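Local coordinates for protein Dye type peroxidase A (Streptomyces lividans 1326, PDB 6GZW) that is a haem-containing dye-decolourising peroxidase that probably uses hydrogen peroxide to oxidise dyes and related substrates, at residues A[20-25]-A[198-203]; A[51-56]-A[124-129]; A[55-60]-A[82-87]; A[101-106]-A[213-218]; A[254-259]-A[265-270]. All coordinates share one frame; numbering follows the deposited sequence.

Interaction 1: residues A[20-25]-A[198-203]; sequences PGITTP and RIFVPE
The Phe200 ring meets segment 20-25 with its edge: Ile22 CD1 and Thr23 CG2 both lie near the ring plane, whereas one face is taken by the preceding residue, with Ile199 CG2 4.1 Å above the plane and over its centre. The contact links the N-terminal and C-terminal regions of the Dyp-type peroxidase, consistent with the two ferredoxin-like halves of the family's dimeric alpha-beta barrel fold. Helix 195-199 has just ended where Phe200 leaves helical geometry. With CG anti to its own carbonyl carbon (chi1 -67°), the ring extends toward the loop.

Two branches of Ile22 share the rim. CD1 comes to 4.0 Å from Phe200 CE1, and CG2, anti to the backbone N, reaches Phe200 CZ at 4.2 Å. Ile22 CG2 also touches Ile199 CG2 at 4.3 Å, making Ile22 a bridge between the helix end and the ring after it. Thr23 adds a looser methyl contact from CG2 to Phe200 CZ, 4.4 Å. His18 stacks on Phe200, and the side chain of Ile199 lies about 10 Å from the haem. Within the loop, Gly21 N donates to Thr24 OG1 over 2.9 Å with an N-H...O angle of 161°.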
# COMPACT_ATOMS: atom_id res chain seq x y z
N PRO A 20 -21.80 -0.26 -5.20
CA PRO A 20 -20.68 0.68 -5.18
C PRO A 20 -19.39 0.04 -5.74
O PRO A 20 -19.30 -1.18 -5.88
CB PRO A 20 -20.53 0.99 -3.69
CG PRO A 20 -20.89 -0.28 -3.05
CD PRO A 20 -22.04 -0.83 -3.85
N GLY A 21 -18.43 0.87 -6.13
CA GLY A 21 -17.16 0.38 -6.67
C GLY A 21 -17.09 0.20 -8.18
O GLY A 21 -16.18 -0.46 -8.68
N ILE A 22 -18.08 0.74 -8.91
CA ILE A 22 -18.14 0.66 -10.35
C ILE A 22 -17.98 2.06 -10.91
O ILE A 22 -17.04 2.32 -11.68
CB ILE A 22 -19.43 -0.02 -10.83
CG1 ILE A 22 -19.57 -1.41 -10.19
CG2 ILE A 22 -19.43 -0.18 -12.35
CD1 ILE A 22 -20.88 -2.11 -10.49
N THR A 23 -18.90 2.96 -10.55
CA THR A 23 -18.84 4.38 -10.95
C THR A 23 -18.24 5.28 -9.90
O THR A 23 -17.95 6.43 -10.16
CB THR A 23 -20.26 4.94 -11.26
OG1 THR A 23 -21.14 4.79 -10.13
CG2 THR A 23 -20.82 4.25 -12.46
N THR A 24 -18.05 4.74 -8.68
CA THR A 24 -17.38 5.43 -7.61
C THR A 24 -16.02 5.97 -8.07
O THR A 24 -15.32 5.27 -8.80
CB THR A 24 -17.10 4.44 -6.47
OG1 THR A 24 -18.29 3.73 -6.18
CG2 THR A 24 -16.61 5.15 -5.22
N PRO A 25 -15.64 7.17 -7.60
CA PRO A 25 -14.31 7.66 -7.91
C PRO A 25 -13.23 6.71 -7.45
O PRO A 25 -13.43 5.91 -6.52
CB PRO A 25 -14.22 8.95 -7.13
CG PRO A 25 -15.62 9.42 -7.02
CD PRO A 25 -16.38 8.15 -6.79
N ARG A 198 -23.83 0.51 -22.12
CA ARG A 198 -22.47 -0.05 -22.23
C ARG A 198 -22.06 -0.87 -21.01
O ARG A 198 -21.38 -1.88 -21.14
CB ARG A 198 -21.45 1.05 -22.46
CG ARG A 198 -21.43 1.61 -23.87
CD ARG A 198 -20.71 2.93 -23.92
NE ARG A 198 -20.18 3.18 -25.26
CZ ARG A 198 -19.29 4.12 -25.56
NH1 ARG A 198 -18.84 4.96 -24.65
NH2 ARG A 198 -18.84 4.21 -26.79
N ILE A 199 -22.50 -0.42 -19.84
CA ILE A 199 -21.92 -0.83 -18.57
C ILE A 199 -22.83 -1.74 -17.74
O ILE A 199 -22.32 -2.62 -17.05
CB ILE A 199 -21.50 0.42 -17.78
CG1 ILE A 199 -20.55 1.32 -18.62
CG2 ILE A 199 -20.84 0.07 -16.45
CD1 ILE A 199 -19.41 0.58 -19.27
N PHE A 200 -24.16 -1.58 -17.81
CA PHE A 200 -25.06 -2.33 -16.92
C PHE A 200 -26.06 -3.22 -17.64
O PHE A 200 -26.58 -2.86 -18.71
CB PHE A 200 -25.83 -1.37 -16.02
CG PHE A 200 -24.97 -0.63 -15.03
CD1 PHE A 200 -24.33 -1.30 -13.99
CD2 PHE A 200 -24.83 0.76 -15.10
CE1 PHE A 200 -23.54 -0.61 -13.07
CE2 PHE A 200 -24.04 1.45 -14.19
CZ PHE A 200 -23.40 0.77 -13.16
N VAL A 201 -26.32 -4.37 -17.04
CA VAL A 201 -27.37 -5.27 -17.48
C VAL A 201 -28.68 -4.51 -17.22
O VAL A 201 -28.81 -3.87 -16.18
CB VAL A 201 -27.34 -6.61 -16.69
CG1 VAL A 201 -28.52 -7.52 -17.06
CG2 VAL A 201 -26.06 -7.38 -16.97
N PRO A 202 -29.62 -4.51 -18.19
CA PRO A 202 -30.86 -3.73 -18.02
C PRO A 202 -31.78 -4.21 -16.87
O PRO A 202 -31.63 -5.34 -16.39
CB PRO A 202 -31.57 -3.86 -19.38
CG PRO A 202 -30.86 -4.90 -20.15
CD PRO A 202 -29.52 -5.14 -19.52
N GLU A 203 -32.70 -3.34 -16.44
CA GLU A 203 -33.69 -3.67 -15.40
C GLU A 203 -34.53 -4.88 -15.79
O GLU A 203 -34.87 -5.67 -14.91
CB GLU A 203 -34.64 -2.50 -15.11
CG GLU A 203 -34.02 -1.36 -14.32
CD GLU A 203 -34.99 -0.22 -14.08
OE1 GLU A 203 -34.55 0.95 -14.12
OE2 GLU A 203 -36.19 -0.48 -13.86

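Interaction 2: residues A[51-56]-A[124-129]; sequences RRWSDT and GDLWVQ
Trp53 NE1 donates to the backbone oxygen of Ile145 in helix 135-149, and this bond ties down the polar edge of an indole whose six-membered ring meets Leu126 and Val128 of the neighbouring strand. Val128 CG2 sits over one face, 4.1 Å from the centroid and 18° off the ring normal: a CH-pi contact. That methyl is anti to the carbonyl carbon of Val128, which directs it at the helix. Leu126 CD1 approaches the same end of the ring obliquely, 3.9 Å from Trp53 CH2. The CZ3-CH2 side of the six-membered ring thus touches two residues that project from one side of the strand. That strand opens with a classic beta bulge, Asp125 and Leu126 standing opposite the single residue Phe35. The arrangement packs helix 43-61 against strand 126-132, with helix 135-149 beside it and strands 29-37 and 83-89 flanking that strand in the sheet.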
# COMPACT_ATOMS: atom_id res chain seq x y z
N ARG A 51 -25.27 -12.74 2.99
CA ARG A 51 -25.94 -11.97 4.06
C ARG A 51 -24.95 -11.35 5.05
O ARG A 51 -25.03 -10.14 5.36
CB ARG A 51 -26.98 -12.82 4.85
CG ARG A 51 -28.37 -12.77 4.26
CD ARG A 51 -29.47 -13.37 5.15
NE ARG A 51 -29.30 -14.81 5.50
CZ ARG A 51 -29.42 -15.87 4.69
NH1 ARG A 51 -29.69 -15.75 3.39
NH2 ARG A 51 -29.24 -17.10 5.19
N ARG A 52 -24.02 -12.16 5.56
CA ARG A 52 -22.99 -11.69 6.48
C ARG A 52 -22.19 -10.58 5.81
O ARG A 52 -22.01 -9.50 6.37
CB ARG A 52 -22.01 -12.80 6.91
CG ARG A 52 -22.52 -13.72 7.97
CD ARG A 52 -21.43 -14.56 8.61
NE ARG A 52 -20.65 -15.45 7.73
CZ ARG A 52 -21.07 -16.62 7.22
NH1 ARG A 52 -22.33 -17.06 7.41
NH2 ARG A 52 -20.23 -17.35 6.52
N TRP A 53 -21.71 -10.88 4.62
CA TRP A 53 -20.83 -9.95 3.92
C TRP A 53 -21.54 -8.63 3.65
O TRP A 53 -20.95 -7.57 3.82
CB TRP A 53 -20.36 -10.53 2.58
CG TRP A 53 -19.15 -11.38 2.64
CD1 TRP A 53 -18.28 -11.54 3.69
CD2 TRP A 53 -18.61 -12.13 1.56
NE1 TRP A 53 -17.26 -12.39 3.33
CE2 TRP A 53 -17.43 -12.76 2.03
CE3 TRP A 53 -19.02 -12.38 0.25
CZ2 TRP A 53 -16.66 -13.58 1.23
CZ3 TRP A 53 -18.26 -13.20 -0.54
CH2 TRP A 53 -17.07 -13.77 -0.06
N SER A 54 -22.81 -8.70 3.25
CA SER A 54 -23.59 -7.48 2.97
C SER A 54 -23.80 -6.64 4.21
O SER A 54 -23.70 -5.44 4.17
CB SER A 54 -24.93 -7.82 2.32
OG SER A 54 -24.77 -8.52 1.08
N ASP A 55 -24.09 -7.27 5.36
CA ASP A 55 -24.24 -6.55 6.61
C ASP A 55 -22.92 -5.89 7.07
O ASP A 55 -22.90 -4.75 7.50
CB ASP A 55 -24.77 -7.52 7.68
CG ASP A 55 -25.05 -6.82 9.02
OD1 ASP A 55 -25.98 -6.00 9.08
OD2 ASP A 55 -24.33 -7.10 10.00
N THR A 56 -21.81 -6.61 6.90
CA THR A 56 -20.47 -6.07 7.17
C THR A 56 -20.19 -4.87 6.25
O THR A 56 -19.77 -3.83 6.73
CB THR A 56 -19.41 -7.19 7.04
OG1 THR A 56 -19.66 -8.15 8.07
CG2 THR A 56 -17.95 -6.67 7.16
N GLY A 124 -11.94 -18.13 -9.46
CA GLY A 124 -12.48 -18.25 -8.10
C GLY A 124 -13.98 -18.29 -8.11
O GLY A 124 -14.61 -17.76 -9.02
N ASP A 125 -14.56 -18.90 -7.07
CA ASP A 125 -16.02 -18.90 -6.95
C ASP A 125 -16.60 -17.52 -6.68
O ASP A 125 -17.67 -17.18 -7.24
CB ASP A 125 -16.48 -19.84 -5.82
CG ASP A 125 -16.16 -21.33 -6.08
OD1 ASP A 125 -16.08 -21.77 -7.27
OD2 ASP A 125 -15.97 -22.06 -5.06
N LEU A 126 -15.92 -16.73 -5.83
CA LEU A 126 -16.43 -15.46 -5.35
C LEU A 126 -15.34 -14.40 -5.40
O LEU A 126 -14.18 -14.71 -5.11
CB LEU A 126 -16.91 -15.58 -3.90
CG LEU A 126 -18.14 -16.46 -3.68
CD1 LEU A 126 -18.26 -16.80 -2.21
CD2 LEU A 126 -19.40 -15.77 -4.20
N TRP A 127 -15.72 -13.17 -5.71
CA TRP A 127 -14.75 -12.06 -5.73
C TRP A 127 -15.26 -10.93 -4.88
O TRP A 127 -16.44 -10.63 -4.88
CB TRP A 127 -14.60 -11.61 -7.18
CG TRP A 127 -13.70 -10.44 -7.45
CD1 TRP A 127 -12.31 -10.42 -7.45
CD2 TRP A 127 -14.12 -9.12 -7.80
NE1 TRP A 127 -11.88 -9.17 -7.81
CE2 TRP A 127 -12.96 -8.35 -8.03
CE3 TRP A 127 -15.38 -8.52 -7.98
CZ2 TRP A 127 -13.02 -7.00 -8.42
CZ3 TRP A 127 -15.45 -7.16 -8.34
CH2 TRP A 127 -14.27 -6.42 -8.58
N VAL A 128 -14.36 -10.29 -4.11
CA VAL A 128 -14.69 -9.07 -3.40
C VAL A 128 -13.66 -8.01 -3.72
O VAL A 128 -12.44 -8.30 -3.71
CB VAL A 128 -14.72 -9.28 -1.86
CG1 VAL A 128 -15.26 -8.03 -1.19
CG2 VAL A 128 -15.56 -10.50 -1.52
N GLN A 129 -14.14 -6.80 -4.00
CA GLN A 129 -13.29 -5.63 -4.20
C GLN A 129 -13.49 -4.66 -3.05
O GLN A 129 -14.60 -4.20 -2.78
CB GLN A 129 -13.64 -4.93 -5.52
CG GLN A 129 -12.90 -3.61 -5.78
CD GLN A 129 -13.41 -2.93 -7.02
OE1 GLN A 129 -14.57 -2.46 -7.05
NE2 GLN A 129 -12.59 -2.87 -8.05

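Interaction 3: residues A[55-60]-A[82-87]; sequences DTARRL and LTVTFG
Ala57 presents its methyl to the strand between two side chains that both point at the helix. Its CB lies 3.8 Å from Val84 CB, meeting it with the flank of the methyl, and at the edge of the Phe86 ring, near its plane, 4.1 Å from CZ. Such a small residue lets the backbones come close: the CA atoms of Ala57 and Val84 are only 5.9 Å apart. Val84 meets it with CB and, less closely, CG2, the branch that is anti to the carbonyl carbon.

One helical turn after Ala57, Leu60 is met by Leu82. The CG of Leu82 is anti to the backbone N (chi1 175°), and its CD2 methyl touches both Leu60 CB and Leu60 O at 3.6 Å, lying against the helix backbone as much as against the side chain.

The outer side of the same helical turn is ionic, with two salt bridges. Arg59 NE meets Asp55 OD2 at 2.9 Å, almost straight; OD2 lies in the guanidinium plane of Arg59, while NE approaches from above the carboxylate plane of Asp55. Arg58 NH2 binds Asp55 OD1 on the syn side but tilted well out of the carboxylate plane, so one carboxylate holds both arginines, with Arg58 NH2 over the Arg59 guanidinium. A helix with an apolar side on an antiparallel sheet and a charged side outward, crossing over from strand 29-37 to strand 83-89 with strand 126-132 between them, is characteristic of the ferredoxin-like half of this fold.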
# COMPACT_ATOMS: atom_id res chain seq x y z
N ASP A 55 -24.09 -7.27 5.36
CA ASP A 55 -24.24 -6.55 6.61
C ASP A 55 -22.92 -5.89 7.07
O ASP A 55 -22.90 -4.75 7.50
CB ASP A 55 -24.77 -7.52 7.68
CG ASP A 55 -25.05 -6.82 9.02
OD1 ASP A 55 -25.98 -6.00 9.08
OD2 ASP A 55 -24.33 -7.10 10.00
N THR A 56 -21.81 -6.61 6.90
CA THR A 56 -20.47 -6.07 7.17
C THR A 56 -20.19 -4.87 6.25
O THR A 56 -19.77 -3.83 6.73
CB THR A 56 -19.41 -7.19 7.04
OG1 THR A 56 -19.66 -8.15 8.07
CG2 THR A 56 -17.95 -6.67 7.16
N ALA A 57 -20.45 -5.02 4.96
CA ALA A 57 -20.23 -3.91 4.05
C ALA A 57 -21.06 -2.67 4.43
O ALA A 57 -20.54 -1.56 4.46
CB ALA A 57 -20.56 -4.32 2.63
N ARG A 58 -22.35 -2.88 4.71
CA ARG A 58 -23.25 -1.80 5.09
C ARG A 58 -22.72 -1.03 6.29
O ARG A 58 -22.59 0.20 6.26
CB ARG A 58 -24.65 -2.34 5.37
CG ARG A 58 -25.75 -1.27 5.46
CD ARG A 58 -26.08 -0.82 6.87
NE ARG A 58 -26.34 -1.95 7.77
CZ ARG A 58 -26.35 -1.86 9.09
NH1 ARG A 58 -26.13 -0.69 9.71
NH2 ARG A 58 -26.53 -2.96 9.80
N ARG A 59 -22.34 -1.75 7.36
CA ARG A 59 -21.84 -1.07 8.55
C ARG A 59 -20.55 -0.34 8.27
O ARG A 59 -20.41 0.86 8.61
CB ARG A 59 -21.57 -2.07 9.68
CG ARG A 59 -22.81 -2.73 10.28
CD ARG A 59 -22.48 -3.95 11.16
NE ARG A 59 -23.69 -4.72 11.47
CZ ARG A 59 -24.58 -4.40 12.42
NH1 ARG A 59 -24.42 -3.37 13.24
NH2 ARG A 59 -25.67 -5.15 12.54
N LEU A 60 -19.60 -1.05 7.67
CA LEU A 60 -18.27 -0.47 7.50
C LEU A 60 -18.27 0.71 6.54
O LEU A 60 -17.57 1.69 6.77
CB LEU A 60 -17.26 -1.54 7.06
CG LEU A 60 -16.57 -2.26 8.23
CD1 LEU A 60 -17.52 -2.86 9.27
CD2 LEU A 60 -15.69 -3.34 7.65
N LEU A 82 -14.94 4.28 1.75
CA LEU A 82 -14.87 2.82 1.67
C LEU A 82 -15.97 2.31 0.76
O LEU A 82 -17.12 2.74 0.91
CB LEU A 82 -15.02 2.15 3.05
CG LEU A 82 -15.06 0.61 3.00
CD1 LEU A 82 -13.74 -0.05 2.60
CD2 LEU A 82 -15.52 0.06 4.34
N THR A 83 -15.63 1.38 -0.14
CA THR A 83 -16.60 0.59 -0.87
C THR A 83 -16.22 -0.87 -0.84
O THR A 83 -15.04 -1.23 -0.79
CB THR A 83 -16.82 1.01 -2.35
OG1 THR A 83 -15.61 0.81 -3.11
CG2 THR A 83 -17.22 2.46 -2.44
N VAL A 84 -17.25 -1.71 -0.84
CA VAL A 84 -17.13 -3.16 -0.93
C VAL A 84 -18.09 -3.63 -2.03
O VAL A 84 -19.27 -3.26 -2.00
CB VAL A 84 -17.49 -3.86 0.40
CG1 VAL A 84 -17.10 -5.33 0.33
CG2 VAL A 84 -16.78 -3.18 1.55
N THR A 85 -17.58 -4.43 -2.95
CA THR A 85 -18.31 -4.93 -4.11
C THR A 85 -18.13 -6.43 -4.25
O THR A 85 -17.02 -6.94 -4.04
CB THR A 85 -17.70 -4.32 -5.38
OG1 THR A 85 -17.47 -2.92 -5.18
CG2 THR A 85 -18.57 -4.56 -6.56
N PHE A 86 -19.19 -7.14 -4.62
CA PHE A 86 -19.22 -8.59 -4.64
C PHE A 86 -19.54 -9.16 -6.02
O PHE A 86 -20.49 -8.69 -6.67
CB PHE A 86 -20.29 -9.09 -3.66
CG PHE A 86 -20.13 -8.58 -2.24
CD1 PHE A 86 -19.20 -9.17 -1.36
CD2 PHE A 86 -20.85 -7.48 -1.78
CE1 PHE A 86 -19.03 -8.70 -0.09
CE2 PHE A 86 -20.68 -6.99 -0.48
CZ PHE A 86 -19.76 -7.61 0.37
N GLY A 87 -18.84 -10.23 -6.42
CA GLY A 87 -19.14 -10.95 -7.66
C GLY A 87 -19.06 -12.46 -7.54
O GLY A 87 -18.51 -12.98 -6.57

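Interaction 4: residues A[101-106]-A[213-218]; sequences QRPVAL and AWMANG
Trp214 lies across Gln101 and Pro103. From CB, its side chain turns to place CG between the backbone N and the carbonyl carbon (chi1 74°), a crowded position that swings the indole toward 101-106. CD1 comes first, 3.6 Å from Gln101 OE1; the glutamine amide is turned 76° from the ring, and the two side chains run antiparallel alongside one another. NE1 then donates to Gln101 O, 2.8 Å at an N-H...O angle of 167°, with the oxygen in the ring plane. Farther along, CZ2 touches Pro103 CG at 3.8 Å, with proline and indole crossing at about a right angle.

Met215 CG covers part of one indole face and also reaches Pro103 CG at 4.3 Å. A water completes the polar side: it donates to Gln101 OE1 and accepts from Trp214 N, each at 2.9 Å. Trp214 is therefore held at its indole N-H directly and at its backbone N through the water, both by Gln101. Both segments are loops with short 3-10 turns, gathered beside helix 90-95 through Phe93, over strand 219-228 at Tyr220 and strand 350-360 at Ala359.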
# COMPACT_ATOMS: atom_id res chain seq x y z
N GLN A 101 -28.82 -20.95 -13.71
CA GLN A 101 -28.72 -19.48 -13.52
C GLN A 101 -27.36 -18.86 -13.91
O GLN A 101 -27.16 -17.64 -13.75
CB GLN A 101 -28.99 -19.15 -12.05
CG GLN A 101 -30.35 -19.55 -11.52
CD GLN A 101 -31.50 -18.82 -12.17
OE1 GLN A 101 -31.34 -17.79 -12.84
NE2 GLN A 101 -32.70 -19.37 -11.99
N ARG A 102 -26.44 -19.68 -14.42
CA ARG A 102 -25.11 -19.21 -14.81
C ARG A 102 -25.24 -18.38 -16.08
O ARG A 102 -25.70 -18.91 -17.09
CB ARG A 102 -24.18 -20.39 -15.07
CG ARG A 102 -22.73 -19.99 -15.25
CD ARG A 102 -21.87 -21.19 -15.58
NE ARG A 102 -22.08 -21.57 -16.98
CZ ARG A 102 -22.77 -22.63 -17.42
NH1 ARG A 102 -23.33 -23.52 -16.58
NH2 ARG A 102 -22.89 -22.82 -18.73
N PRO A 103 -24.86 -17.08 -16.04
CA PRO A 103 -24.99 -16.28 -17.28
C PRO A 103 -24.03 -16.74 -18.37
O PRO A 103 -22.91 -17.18 -18.05
CB PRO A 103 -24.68 -14.85 -16.83
CG PRO A 103 -24.70 -14.88 -15.30
CD PRO A 103 -24.31 -16.28 -14.93
N VAL A 104 -24.46 -16.64 -19.63
CA VAL A 104 -23.59 -16.92 -20.80
C VAL A 104 -22.37 -15.98 -20.75
O VAL A 104 -21.27 -16.33 -21.21
CB VAL A 104 -24.35 -16.72 -22.15
CG1 VAL A 104 -23.40 -16.78 -23.34
CG2 VAL A 104 -25.44 -17.77 -22.31
N ALA A 105 -22.60 -14.79 -20.20
CA ALA A 105 -21.52 -13.78 -20.07
C ALA A 105 -20.33 -14.26 -19.25
O ALA A 105 -19.24 -13.70 -19.39
CB ALA A 105 -22.05 -12.50 -19.49
N LEU A 106 -20.52 -15.26 -18.39
CA LEU A 106 -19.40 -15.85 -17.64
C LEU A 106 -18.64 -16.93 -18.37
O LEU A 106 -17.69 -17.51 -17.78
CB LEU A 106 -19.85 -16.38 -16.27
CG LEU A 106 -20.35 -15.36 -15.26
CD1 LEU A 106 -20.66 -16.09 -13.97
CD2 LEU A 106 -19.33 -14.24 -15.00
N ALA A 213 -32.41 -13.01 -14.84
CA ALA A 213 -33.00 -11.88 -14.12
C ALA A 213 -32.24 -11.51 -12.85
O ALA A 213 -32.23 -10.34 -12.49
CB ALA A 213 -34.47 -12.18 -13.80
N TRP A 214 -31.57 -12.47 -12.20
CA TRP A 214 -30.83 -12.16 -10.98
C TRP A 214 -29.69 -11.14 -11.21
O TRP A 214 -29.22 -10.52 -10.26
CB TRP A 214 -30.28 -13.43 -10.30
CG TRP A 214 -29.12 -14.08 -10.96
CD1 TRP A 214 -29.16 -15.10 -11.86
CD2 TRP A 214 -27.73 -13.78 -10.75
NE1 TRP A 214 -27.88 -15.44 -12.25
CE2 TRP A 214 -26.99 -14.65 -11.57
CE3 TRP A 214 -27.05 -12.86 -9.94
CZ2 TRP A 214 -25.60 -14.61 -11.63
CZ3 TRP A 214 -25.66 -12.84 -10.00
CH2 TRP A 214 -24.95 -13.70 -10.82
N MET A 215 -29.24 -11.00 -12.47
CA MET A 215 -28.22 -10.00 -12.81
C MET A 215 -28.71 -8.59 -13.16
O MET A 215 -27.91 -7.73 -13.54
CB MET A 215 -27.31 -10.55 -13.92
CG MET A 215 -26.13 -11.35 -13.41
SD MET A 215 -24.97 -10.41 -12.39
CE MET A 215 -24.32 -9.28 -13.63
N ALA A 216 -30.02 -8.34 -13.04
CA ALA A 216 -30.59 -7.02 -13.34
C ALA A 216 -29.87 -5.85 -12.65
O ALA A 216 -29.60 -5.92 -11.45
CB ALA A 216 -32.08 -7.01 -13.01
N ASN A 217 -29.50 -4.83 -13.43
CA ASN A 217 -28.71 -3.69 -12.96
C ASN A 217 -27.27 -4.05 -12.51
O ASN A 217 -26.60 -3.22 -11.91
CB ASN A 217 -29.45 -2.95 -11.87
CG ASN A 217 -30.87 -2.60 -12.28
OD1 ASN A 217 -31.08 -2.09 -13.38
ND2 ASN A 217 -31.85 -2.92 -11.43
N GLY A 218 -26.83 -5.25 -12.81
CA GLY A 218 -25.46 -5.68 -12.52
C GLY A 218 -24.49 -5.35 -13.63
O GLY A 218 -24.84 -4.71 -14.63
O HOH W 1 -32.58 -15.23 -12.25

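Interaction 5: residues A[254-259]-A[265-270]; sequences PLSGGS and TEMDLE
Ser256 OG, a side-chain oxygen, takes the backbone N-H of Asp268 in a nearly straight bond, 3.0 Å at 176°, in a place where two irregular chain segments run side by side without strand pairing. The hydroxyl is set between the backbone N and the carbonyl carbon of its own residue (chi1 57°), which aims it at the other segment. Water 2 lies 2.6 Å from Ser256 OG and donates to Glu266 O over 2.8 Å, so the serine reaches Asp268 N directly and Glu266 O through the water.

Pro254 begins a type I turn closed by Gly257 N to Pro254 O, and its ring packs beside this polar pair. Pro254 CG lies 3.3 Å from Thr265 O, while Pro254 CB lies 3.9 Å from Met267 CG. The methionine chain, with CG anti to its backbone N, bends at chi3 and brings CE back to Pro254 CB at 4.1 Å; its side chain is about 6 Å from the haem. Within 265-270, Asp268 OD1 accepts from Glu270 N at 3.0 Å, forming an Asx turn. Just beyond that segment, Lys271 NZ hydrogen-bonds Ser256 O. The chemistry implies a loop near the haem in which one direct hydrogen bond and one bridging water fix the alignment, and the proline-methionine contact supplies the apolar part.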
# COMPACT_ATOMS: atom_id res chain seq x y z
N PRO A 254 -3.85 13.91 -27.15
CA PRO A 254 -3.52 13.11 -28.32
C PRO A 254 -2.32 13.71 -29.05
O PRO A 254 -2.16 14.94 -29.04
CB PRO A 254 -4.78 13.19 -29.20
CG PRO A 254 -5.54 14.35 -28.68
CD PRO A 254 -5.19 14.51 -27.23
N LEU A 255 -1.47 12.86 -29.61
CA LEU A 255 -0.27 13.34 -30.31
C LEU A 255 -0.64 14.22 -31.52
O LEU A 255 0.13 15.07 -31.92
CB LEU A 255 0.63 12.19 -30.79
CG LEU A 255 1.27 11.27 -29.76
CD1 LEU A 255 2.23 10.31 -30.47
CD2 LEU A 255 1.96 12.10 -28.72
N SER A 256 -1.83 14.01 -32.05
CA SER A 256 -2.39 14.85 -33.12
C SER A 256 -2.71 16.28 -32.68
O SER A 256 -2.97 17.13 -33.52
CB SER A 256 -3.65 14.20 -33.67
OG SER A 256 -4.64 13.98 -32.64
N GLY A 257 -2.74 16.53 -31.38
CA GLY A 257 -3.10 17.84 -30.87
C GLY A 257 -1.93 18.79 -30.98
O GLY A 257 -0.77 18.39 -30.91
N GLY A 258 -2.22 20.08 -31.09
CA GLY A 258 -1.19 21.09 -30.95
C GLY A 258 -0.74 21.33 -29.52
O GLY A 258 -1.12 20.61 -28.57
N SER A 259 0.06 22.39 -29.36
CA SER A 259 0.57 22.83 -28.07
C SER A 259 -0.53 23.31 -27.13
O SER A 259 -0.36 23.32 -25.92
CB SER A 259 1.54 23.99 -28.29
OG SER A 259 0.89 25.06 -28.99
N THR A 265 -8.89 17.04 -25.67
CA THR A 265 -8.92 17.39 -27.08
C THR A 265 -9.19 16.13 -27.91
O THR A 265 -8.58 15.06 -27.68
CB THR A 265 -7.59 18.03 -27.49
OG1 THR A 265 -7.44 19.27 -26.81
CG2 THR A 265 -7.53 18.29 -29.02
N GLU A 266 -10.09 16.23 -28.87
CA GLU A 266 -10.46 15.05 -29.66
C GLU A 266 -9.27 14.60 -30.52
O GLU A 266 -8.57 15.44 -31.14
CB GLU A 266 -11.69 15.35 -30.55
CG GLU A 266 -13.02 15.44 -29.81
CD GLU A 266 -13.48 14.13 -29.20
OE1 GLU A 266 -13.05 13.04 -29.66
OE2 GLU A 266 -14.26 14.20 -28.25
N MET A 267 -9.02 13.30 -30.55
CA MET A 267 -7.93 12.70 -31.33
C MET A 267 -8.29 12.77 -32.82
O MET A 267 -9.45 12.54 -33.18
CB MET A 267 -7.75 11.24 -30.94
CG MET A 267 -6.49 10.59 -31.47
SD MET A 267 -6.35 8.84 -30.96
CE MET A 267 -5.50 9.12 -29.40
N ASP A 268 -7.31 13.09 -33.66
CA ASP A 268 -7.48 13.05 -35.10
C ASP A 268 -6.73 11.82 -35.62
O ASP A 268 -5.50 11.78 -35.66
CB ASP A 268 -6.95 14.35 -35.71
CG ASP A 268 -7.17 14.42 -37.20
OD1 ASP A 268 -7.33 13.37 -37.85
OD2 ASP A 268 -7.14 15.55 -37.73
N LEU A 269 -7.50 10.82 -36.02
CA LEU A 269 -7.00 9.51 -36.42
C LEU A 269 -6.44 9.49 -37.84
O LEU A 269 -5.80 8.52 -38.23
CB LEU A 269 -8.11 8.49 -36.30
CG LEU A 269 -8.66 8.28 -34.89
CD1 LEU A 269 -9.99 7.53 -34.93
CD2 LEU A 269 -7.67 7.52 -34.05
N GLU A 270 -6.73 10.53 -38.63
CA GLU A 270 -6.23 10.60 -40.02
C GLU A 270 -5.02 11.51 -40.21
O GLU A 270 -4.37 11.45 -41.27
CB GLU A 270 -7.37 11.01 -40.97
CG GLU A 270 -8.37 9.91 -41.31
CD GLU A 270 -9.36 9.60 -40.20
OE1 GLU A 270 -9.99 10.55 -39.68
OE2 GLU A 270 -9.52 8.41 -39.86
O HOH W 2 -6.03 16.14 -31.99

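Overall arrangement
Interactions 2 and 3 form one packing layer: both use helix 43-61 and, through neighbouring strands 126-132 and 83-89, the same sheet, and both are purely apolar across their interfaces. Interactions 1 and 4 instead join the N-terminal region to the C-terminal region of the Dyp-type peroxidase, and they touch where Val201 N meets Gly218 O. Interaction 1 is buried and carbon-only, whereas interaction 4, mostly buried but with a partly exposed glutamine, adds an indole hydrogen bond and a bridging water. Pro20 O bonding to Thr85 OG1 connects interaction 1 to interaction 3. Interaction 5 stands apart, about 43 Å from interaction 2 between centres, a partly buried loop pair that combines one hydrogen bond and a bridging water with proline packing.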